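Local atomic coordinates of IMC sub-compartment protein ISP3 (Toxoplasma gondii, PDB entry 4CHJ), a protein that belongs to the inner membrane complex sub-compartment proteins, which are critical for replication of the parasite, and adopts a pleckstrin homology fold. Residues Met39-Ala44 with Ile131-Cys136; Ile124-Lys129 with Gln135-Phe140. One frame throughout, in Å; residues are numbered along the deposited sequence.

Contact 1: Met39-Ala44 with Ile131-Cys136; sequences MNRYEA and ITDAQC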
ATOM      1  N   MET A  39      -3.741   3.381  11.211  1.00 49.45           N
ATOM      2  CA  MET A  39      -3.533   4.757  10.784  1.00 49.93           C
ATOM      3  C   MET A  39      -2.634   5.537  11.737  1.00 49.68           C
ATOM      4  O   MET A  39      -1.816   6.338  11.305  1.00 61.85           O
ATOM      5  CB  MET A  39      -4.871   5.472  10.631  1.00 51.77           C
ATOM      6  CG  MET A  39      -4.764   6.833   9.971  1.00 59.99           C
ATOM      7  SD  MET A  39      -4.380   6.719   8.217  1.00 66.96           S
ATOM      8  CE  MET A  39      -3.898   8.407   7.884  1.00 70.38           C
ATOM      9  N   ASN A  40      -2.797   5.310  13.032  1.00 59.01           N
ATOM     10  CA  ASN A  40      -1.997   6.001  14.046  1.00 61.43           C
ATOM     11  C   ASN A  40      -0.546   5.624  13.993  1.00 53.61           C
ATOM     12  O   ASN A  40       0.322   6.489  14.014  1.00 57.46           O
ATOM     13  CB  ASN A  40      -2.528   5.704  15.450  1.00 69.82           C
ATOM     14  CG  ASN A  40      -3.658   6.632  15.843  1.00 84.93           C
ATOM     15  OD1 ASN A  40      -3.589   7.854  15.614  1.00 87.02           O
ATOM     16  ND2 ASN A  40      -4.727   6.064  16.403  1.00 84.36           N
ATOM     17  N   ARG A  41      -0.287   4.320  13.960  1.00 48.79           N
ATOM     18  CA  ARG A  41       1.070   3.798  13.765  1.00 52.86           C
ATOM     19  C   ARG A  41       1.839   4.370  12.582  1.00 52.49           C
ATOM     20  O   ARG A  41       3.002   4.789  12.724  1.00 54.57           O
ATOM     21  CB  ARG A  41       1.027   2.295  13.642  1.00 51.32           C
ATOM     22  CG  ARG A  41       0.859   1.649  14.983  1.00 55.62           C
ATOM     23  CD  ARG A  41       1.170   0.187  14.932  1.00 59.72           C
ATOM     24  NE  ARG A  41       0.059  -0.558  14.359  1.00 66.15           N
ATOM     25  CZ  ARG A  41       0.155  -1.354  13.300  1.00 60.72           C
ATOM     26  NH1 ARG A  41       1.318  -1.511  12.671  1.00 62.74           N
ATOM     27  NH2 ARG A  41      -0.913  -2.023  12.895  1.00 59.31           N
ATOM     28  N   TYR A  42       1.208   4.389  11.414  1.00 56.60           N
ATOM     29  CA  TYR A  42       1.924   4.771  10.183  1.00 53.12           C
ATOM     30  C   TYR A  42       1.985   6.279   9.980  1.00 56.86           C
ATOM     31  O   TYR A  42       2.907   6.789   9.331  1.00 59.52           O
ATOM     32  CB  TYR A  42       1.334   4.042   8.967  1.00 52.42           C
ATOM     33  CG  TYR A  42       1.835   2.603   8.913  1.00 58.17           C
ATOM     34  CD1 TYR A  42       3.130   2.317   8.464  1.00 58.54           C
ATOM     35  CD2 TYR A  42       1.079   1.554   9.436  1.00 54.51           C
ATOM     36  CE1 TYR A  42       3.627   1.022   8.481  1.00 53.45           C
ATOM     37  CE2 TYR A  42       1.570   0.250   9.450  1.00 58.58           C
ATOM     38  CZ  TYR A  42       2.847  -0.006   8.975  1.00 52.86           C
ATOM     39  OH  TYR A  42       3.332  -1.289   8.981  1.00 52.57           O
ATOM     40  N   GLU A  43       1.039   7.001  10.577  1.00 59.45           N
ATOM     41  CA  GLU A  43       1.171   8.454  10.711  1.00 60.98           C
ATOM     42  C   GLU A  43       2.380   8.786  11.585  1.00 58.32           C
ATOM     43  O   GLU A  43       3.112   9.751  11.317  1.00 54.18           O
ATOM     44  CB  GLU A  43      -0.103   9.061  11.309  1.00 65.75           C
ATOM     45  CG  GLU A  43      -1.205   9.293  10.282  1.00 71.95           C
ATOM     46  CD  GLU A  43      -2.492   9.864  10.880  1.00 73.48           C
ATOM     47  OE1 GLU A  43      -2.764   9.630  12.084  1.00 73.18           O
ATOM     48  OE2 GLU A  43      -3.247  10.530  10.126  1.00 66.62           O
ATOM     49  N   ALA A  44       2.607   7.958  12.606  1.00 56.00           N
ATOM     50  CA  ALA A  44       3.819   8.052  13.424  1.00 58.64           C
ATOM     51  C   ALA A  44       5.053   7.600  12.645  1.00 60.12           C
ATOM     52  O   ALA A  44       6.163   8.061  12.897  1.00 61.98           O
ATOM     53  CB  ALA A  44       3.668   7.212  14.692  1.00 58.35           C
ATOM     54  N   ILE A 131      -2.027  -9.535   7.819  1.00 51.23           N
ATOM     55  CA  ILE A 131      -3.068  -9.400   6.806  1.00 56.40           C
ATOM     56  C   ILE A 131      -3.891  -8.162   7.059  1.00 59.96           C
ATOM     57  O   ILE A 131      -4.263  -7.429   6.135  1.00 60.00           O
ATOM     58  CB  ILE A 131      -4.012 -10.610   6.820  1.00 55.54           C
ATOM     59  CG1 ILE A 131      -3.210 -11.894   6.617  1.00 64.31           C
ATOM     60  CG2 ILE A 131      -5.057 -10.466   5.725  1.00 59.21           C
ATOM     61  CD1 ILE A 131      -4.037 -13.129   6.288  1.00 66.18           C
ATOM     62  N   THR A 132      -4.196  -7.971   8.329  1.00 55.52           N
ATOM     63  CA  THR A 132      -4.981  -6.871   8.801  1.00 53.38           C
ATOM     64  C   THR A 132      -4.394  -5.542   8.371  1.00 46.06           C
ATOM     65  O   THR A 132      -5.105  -4.666   7.855  1.00 45.09           O
ATOM     66  CB  THR A 132      -5.021  -6.925  10.340  1.00 59.80           C
ATOM     67  OG1 THR A 132      -5.849  -8.028  10.740  1.00 53.25           O
ATOM     68  CG2 THR A 132      -5.527  -5.589  10.952  1.00 54.78           C
ATOM     69  N   ASP A 133      -3.114  -5.369   8.655  1.00 40.68           N
ATOM     70  CA  ASP A 133      -2.368  -4.194   8.221  1.00 44.37           C
ATOM     71  C   ASP A 133      -2.419  -3.990   6.709  1.00 47.53           C
ATOM     72  O   ASP A 133      -2.573  -2.865   6.227  1.00 46.11           O
ATOM     73  CB  ASP A 133      -0.924  -4.300   8.686  1.00 50.90           C
ATOM     74  CG  ASP A 133      -0.747  -3.842  10.118  1.00 54.06           C
ATOM     75  OD1 ASP A 133      -1.768  -3.481  10.757  1.00 56.82           O
ATOM     76  OD2 ASP A 133       0.403  -3.783  10.591  1.00 57.26           O
ATOM     77  N   ALA A 134      -2.334  -5.088   5.967  1.00 50.90           N
ATOM     78  CA  ALA A 134      -2.322  -5.019   4.510  1.00 48.59           C
ATOM     79  C   ALA A 134      -3.678  -4.538   4.058  1.00 49.18           C
ATOM     80  O   ALA A 134      -3.790  -3.662   3.216  1.00 51.55           O
ATOM     81  CB  ALA A 134      -2.021  -6.385   3.923  1.00 41.44           C
ATOM     82  N   GLN A 135      -4.713  -5.074   4.685  1.00 49.89           N
ATOM     83  CA  GLN A 135      -6.076  -4.726   4.335  1.00 52.76           C
ATOM     84  C   GLN A 135      -6.428  -3.297   4.742  1.00 50.34           C
ATOM     85  O   GLN A 135      -7.207  -2.640   4.056  1.00 53.92           O
ATOM     86  CB  GLN A 135      -7.043  -5.732   4.944  1.00 63.05           C
ATOM     87  CG  GLN A 135      -6.761  -7.151   4.472  1.00 64.86           C
ATOM     88  CD  GLN A 135      -7.892  -8.114   4.751  1.00 68.80           C
ATOM     89  OE1 GLN A 135      -8.691  -7.913   5.665  1.00 69.30           O
ATOM     90  NE2 GLN A 135      -7.935  -9.198   3.988  1.00 67.91           N
ATOM     91  N   CYS A 136      -5.776  -2.785   5.779  1.00 49.90           N
ATOM     92  CA  CYS A 136      -5.876  -1.362   6.121  1.00 50.18           C
ATOM     93  C   CYS A 136      -5.219  -0.464   5.094  1.00 48.71           C
ATOM     94  O   CYS A 136      -5.714   0.631   4.797  1.00 50.74           O
ATOM     95  CB  CYS A 136      -5.246  -1.085   7.486  1.00 51.31           C
ATOM     96  SG  CYS A 136      -6.192  -1.786   8.852  1.00 54.50           S
TER
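Arg-41, near the end of helix 32-44, reaches across to Asp-133 in the first turn of helix 131-149 and joins the two helices of this pleckstrin homology (PH) fold by a salt bridge. Helix 131-149 is the C-terminal helix characteristic of PH domains, and helix 32-44 leads into the first strand of the main sheet, 46-51.

The charged pair is bidentate and end-on. Arg-41 NH2 lies 2.7 Å from Asp-133 OD1 and uses the syn lone pair of that oxygen, while Arg-41 NH1 donates to Asp-133 OD2 at 3.2 Å. A weak third bond runs from Arg-41 NH2 to Asp-133 OD2, so that OD2 receives both terminal nitrogens. The carboxylate meets the edge of the guanidinium close to its plane, but the two planes are turned 27° apart, and NH1 meets OD2 on its syn side but tilted out of the carboxylate plane. The arginine chain bends at chi3 (-78°), which turns its end group to the aspartate. Arg-41 NH1 has a second acidic partner, Asp-46, just beyond the helix; the two carboxylates together probably hold the guanidinium in its orientation. On the aspartate side, the backbone N of Asp-133 is bonded to the side chain of Asp-130, an interaction that ties the start of the helix to the residue before it.

Looser packing accompanies the ion pair. The ring of Tyr-42 stands nearly perpendicular to the carboxylate, at 84°, and presents its hydroxyl end to it. That hydroxyl is hydrogen-bonded to the backbone O of Thr-47. Asp-133 OD2 sits near the ring plane, in packing distance only, 4.2 Å from Tyr-42 OH.

Contact 2: Ile124-Lys129 with Gln135-Phe140; sequences IAFSFK and QCFVSF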
ATOM      1  N   ILE A 124       4.045  -0.690  -7.555  1.00 49.60           N
ATOM      2  CA  ILE A 124       4.891  -0.858  -6.391  1.00 48.25           C
ATOM      3  C   ILE A 124       4.208  -1.843  -5.502  1.00 46.93           C
ATOM      4  O   ILE A 124       2.984  -1.880  -5.448  1.00 47.03           O
ATOM      5  CB  ILE A 124       5.041   0.458  -5.629  1.00 49.71           C
ATOM      6  CG1 ILE A 124       5.403   1.587  -6.624  1.00 54.88           C
ATOM      7  CG2 ILE A 124       6.085   0.307  -4.523  1.00 51.76           C
ATOM      8  CD1 ILE A 124       5.472   2.968  -6.011  1.00 53.98           C
ATOM      9  N   ALA A 125       4.984  -2.660  -4.815  1.00 42.91           N
ATOM     10  CA  ALA A 125       4.417  -3.605  -3.896  1.00 43.02           C
ATOM     11  C   ALA A 125       4.996  -3.368  -2.527  1.00 49.14           C
ATOM     12  O   ALA A 125       6.239  -3.322  -2.369  1.00 39.51           O
ATOM     13  CB  ALA A 125       4.690  -5.030  -4.350  1.00 41.14           C
ATOM     14  N   PHE A 126       4.086  -3.169  -1.554  1.00 42.47           N
ATOM     15  CA  PHE A 126       4.409  -3.174  -0.119  1.00 42.23           C
ATOM     16  C   PHE A 126       3.927  -4.488   0.503  1.00 43.95           C
ATOM     17  O   PHE A 126       2.853  -4.966   0.189  1.00 49.04           O
ATOM     18  CB  PHE A 126       3.693  -2.012   0.587  1.00 39.62           C
ATOM     19  CG  PHE A 126       4.231  -0.647   0.235  1.00 41.69           C
ATOM     20  CD1 PHE A 126       5.367  -0.498  -0.559  1.00 40.74           C
ATOM     21  CD2 PHE A 126       3.613   0.489   0.719  1.00 41.42           C
ATOM     22  CE1 PHE A 126       5.862   0.758  -0.860  1.00 45.45           C
ATOM     23  CE2 PHE A 126       4.112   1.744   0.433  1.00 42.57           C
ATOM     24  CZ  PHE A 126       5.245   1.877  -0.357  1.00 44.81           C
ATOM     25  N   SER A 127       4.741  -5.046   1.383  1.00 44.42           N
ATOM     26  CA  SER A 127       4.381  -6.193   2.176  1.00 48.03           C
ATOM     27  C   SER A 127       4.302  -5.788   3.656  1.00 47.07           C
ATOM     28  O   SER A 127       5.214  -5.139   4.192  1.00 44.23           O
ATOM     29  CB  SER A 127       5.415  -7.297   2.005  1.00 48.91           C
ATOM     30  OG  SER A 127       5.034  -8.447   2.742  1.00 51.22           O
ATOM     31  N   PHE A 128       3.181  -6.113   4.292  1.00 45.60           N
ATOM     32  CA  PHE A 128       2.921  -5.652   5.667  1.00 42.57           C
ATOM     33  C   PHE A 128       3.030  -6.801   6.623  1.00 48.10           C
ATOM     34  O   PHE A 128       3.051  -7.973   6.206  1.00 49.11           O
ATOM     35  CB  PHE A 128       1.539  -4.996   5.782  1.00 46.33           C
ATOM     36  CG  PHE A 128       1.462  -3.662   5.112  1.00 45.24           C
ATOM     37  CD1 PHE A 128       1.174  -3.578   3.754  1.00 43.49           C
ATOM     38  CD2 PHE A 128       1.839  -2.512   5.796  1.00 38.56           C
ATOM     39  CE1 PHE A 128       1.185  -2.364   3.118  1.00 38.98           C
ATOM     40  CE2 PHE A 128       1.844  -1.293   5.162  1.00 41.54           C
ATOM     41  CZ  PHE A 128       1.538  -1.222   3.817  1.00 43.54           C
ATOM     42  N   LYS A 129       3.113  -6.470   7.916  1.00 50.35           N
ATOM     43  CA  LYS A 129       3.573  -7.428   8.913  1.00 56.24           C
ATOM     44  C   LYS A 129       2.490  -8.496   9.146  1.00 57.97           C
ATOM     45  O   LYS A 129       2.799  -9.621   9.516  1.00 61.03           O
ATOM     46  CB  LYS A 129       3.964  -6.710  10.208  1.00 61.27           C
ATOM     47  CG  LYS A 129       4.524  -7.637  11.274  1.00 78.46           C
ATOM     48  CD  LYS A 129       4.957  -6.902  12.546  1.00 84.40           C
ATOM     49  CE  LYS A 129       5.487  -7.875  13.594  1.00 91.34           C
ATOM     50  NZ  LYS A 129       5.913  -7.161  14.840  1.00110.82           N
ATOM     51  N   GLN A 135      -4.713  -5.074   4.685  1.00 49.89           N
ATOM     52  CA  GLN A 135      -6.076  -4.726   4.335  1.00 52.76           C
ATOM     53  C   GLN A 135      -6.428  -3.297   4.742  1.00 50.34           C
ATOM     54  O   GLN A 135      -7.207  -2.640   4.056  1.00 53.92           O
ATOM     55  CB  GLN A 135      -7.043  -5.732   4.944  1.00 63.05           C
ATOM     56  CG  GLN A 135      -6.761  -7.151   4.472  1.00 64.86           C
ATOM     57  CD  GLN A 135      -7.892  -8.114   4.751  1.00 68.80           C
ATOM     58  OE1 GLN A 135      -8.691  -7.913   5.665  1.00 69.30           O
ATOM     59  NE2 GLN A 135      -7.935  -9.198   3.988  1.00 67.91           N
ATOM     60  N   CYS A 136      -5.776  -2.785   5.779  1.00 49.90           N
ATOM     61  CA  CYS A 136      -5.876  -1.362   6.121  1.00 50.18           C
ATOM     62  C   CYS A 136      -5.219  -0.464   5.094  1.00 48.71           C
ATOM     63  O   CYS A 136      -5.714   0.631   4.797  1.00 50.74           O
ATOM     64  CB  CYS A 136      -5.246  -1.085   7.486  1.00 51.31           C
ATOM     65  SG  CYS A 136      -6.192  -1.786   8.852  1.00 54.50           S
ATOM     66  N   PHE A 137      -4.057  -0.872   4.600  1.00 46.70           N
ATOM     67  CA  PHE A 137      -3.354  -0.051   3.632  1.00 40.72           C
ATOM     68  C   PHE A 137      -4.194  -0.024   2.367  1.00 36.94           C
ATOM     69  O   PHE A 137      -4.425   1.037   1.773  1.00 38.89           O
ATOM     70  CB  PHE A 137      -1.978  -0.620   3.396  1.00 45.21           C
ATOM     71  CG  PHE A 137      -1.161   0.158   2.436  1.00 46.66           C
ATOM     72  CD1 PHE A 137      -0.762   1.433   2.728  1.00 48.61           C
ATOM     73  CD2 PHE A 137      -0.767  -0.406   1.227  1.00 51.71           C
ATOM     74  CE1 PHE A 137      -0.011   2.157   1.827  1.00 50.07           C
ATOM     75  CE2 PHE A 137       0.003   0.308   0.333  1.00 48.09           C
ATOM     76  CZ  PHE A 137       0.387   1.584   0.639  1.00 46.14           C
ATOM     77  N   VAL A 138      -4.807  -1.160   2.056  1.00 36.59           N
ATOM     78  CA  VAL A 138      -5.734  -1.228   0.931  1.00 44.49           C
ATOM     79  C   VAL A 138      -6.896  -0.194   1.075  1.00 47.74           C
ATOM     80  O   VAL A 138      -7.231   0.538   0.121  1.00 51.45           O
ATOM     81  CB  VAL A 138      -6.279  -2.674   0.721  1.00 48.17           C
ATOM     82  CG1 VAL A 138      -7.387  -2.694  -0.327  1.00 49.26           C
ATOM     83  CG2 VAL A 138      -5.170  -3.614   0.266  1.00 51.99           C
ATOM     84  N   SER A 139      -7.464  -0.097   2.269  1.00 52.69           N
ATOM     85  CA  SER A 139      -8.585   0.817   2.507  1.00 53.10           C
ATOM     86  C   SER A 139      -8.117   2.248   2.489  1.00 45.82           C
ATOM     87  O   SER A 139      -8.802   3.117   1.969  1.00 52.66           O
ATOM     88  CB  SER A 139      -9.253   0.504   3.834  1.00 54.04           C
ATOM     89  OG  SER A 139     -10.029  -0.669   3.702  1.00 66.96           O
ATOM     90  N   PHE A 140      -6.933   2.493   3.032  1.00 42.73           N
ATOM     91  CA  PHE A 140      -6.374   3.831   3.008  1.00 45.44           C
ATOM     92  C   PHE A 140      -6.140   4.270   1.567  1.00 51.09           C
ATOM     93  O   PHE A 140      -6.464   5.390   1.190  1.00 63.01           O
ATOM     94  CB  PHE A 140      -5.064   3.860   3.796  1.00 44.47           C
ATOM     95  CG  PHE A 140      -4.214   5.060   3.518  1.00 50.34           C
ATOM     96  CD1 PHE A 140      -4.661   6.326   3.828  1.00 49.24           C
ATOM     97  CD2 PHE A 140      -2.969   4.919   2.937  1.00 58.86           C
ATOM     98  CE1 PHE A 140      -3.882   7.434   3.571  1.00 55.79           C
ATOM     99  CE2 PHE A 140      -2.182   6.021   2.676  1.00 60.13           C
ATOM    100  CZ  PHE A 140      -2.640   7.281   2.993  1.00 60.55           C
TER
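Phe-137 turns its CG away from its own backbone N (chi1 -179°), which carries the ring out from helix 131-149 toward segment 124-129, where Phe-126 and Phe-128 meet it. Both of those residues place CG anti to their own carbonyl carbon, beside the backbone N, and as alternate residues of the chain they project to the same side.

The three rings form an aromatic cluster. Phe-128 applies its outer end to one face of Phe-137: its CZ is 3.3 Å from Phe-137 CG and displaced toward the rim, and its CE1 lies equally close to Phe-137 CD2. The planes are inclined at 42°, an oblique pairing. Phe-126 takes the far end of the same ring, with CD2 3.4 Å from Phe-137 CZ and the planes at 32°. One phenylalanine thus engages the root of the Phe-137 ring and the other its tip.

Phe-115 of strand 113-117 meets Phe-126 edge-to-face, and Val-113 touches Phe-137, so the neighbouring strand 113-117 also packs on the cluster. No hydrogen bond joins the two segments; the C-terminal helix is therefore held against the PH-domain sheet here by buried aromatic carbon, through dispersion and the hydrophobic effect.

In the fold
Contacts 1 and 2 lie on overlapping parts of the C-terminal helix, 131-149, and share Gln-135 and Cys-136; their centres are 8 Å apart. Contact 1 ties the first turn of that helix to helix 32-44 by charge, whereas contact 2, whose centre lies about 3 Å from the centre of the chain, packs Phe-137 of the next turn against segment 124-129. Phe-128 bridges them: its CD2 lies 3.7 Å from Tyr-42 OH, and its CB is 3.9 Å from Asp-133 CB. The aromatic interior therefore runs directly up to the residues around the ion pair. Together the contacts fasten one helix to both another helix and the sheet.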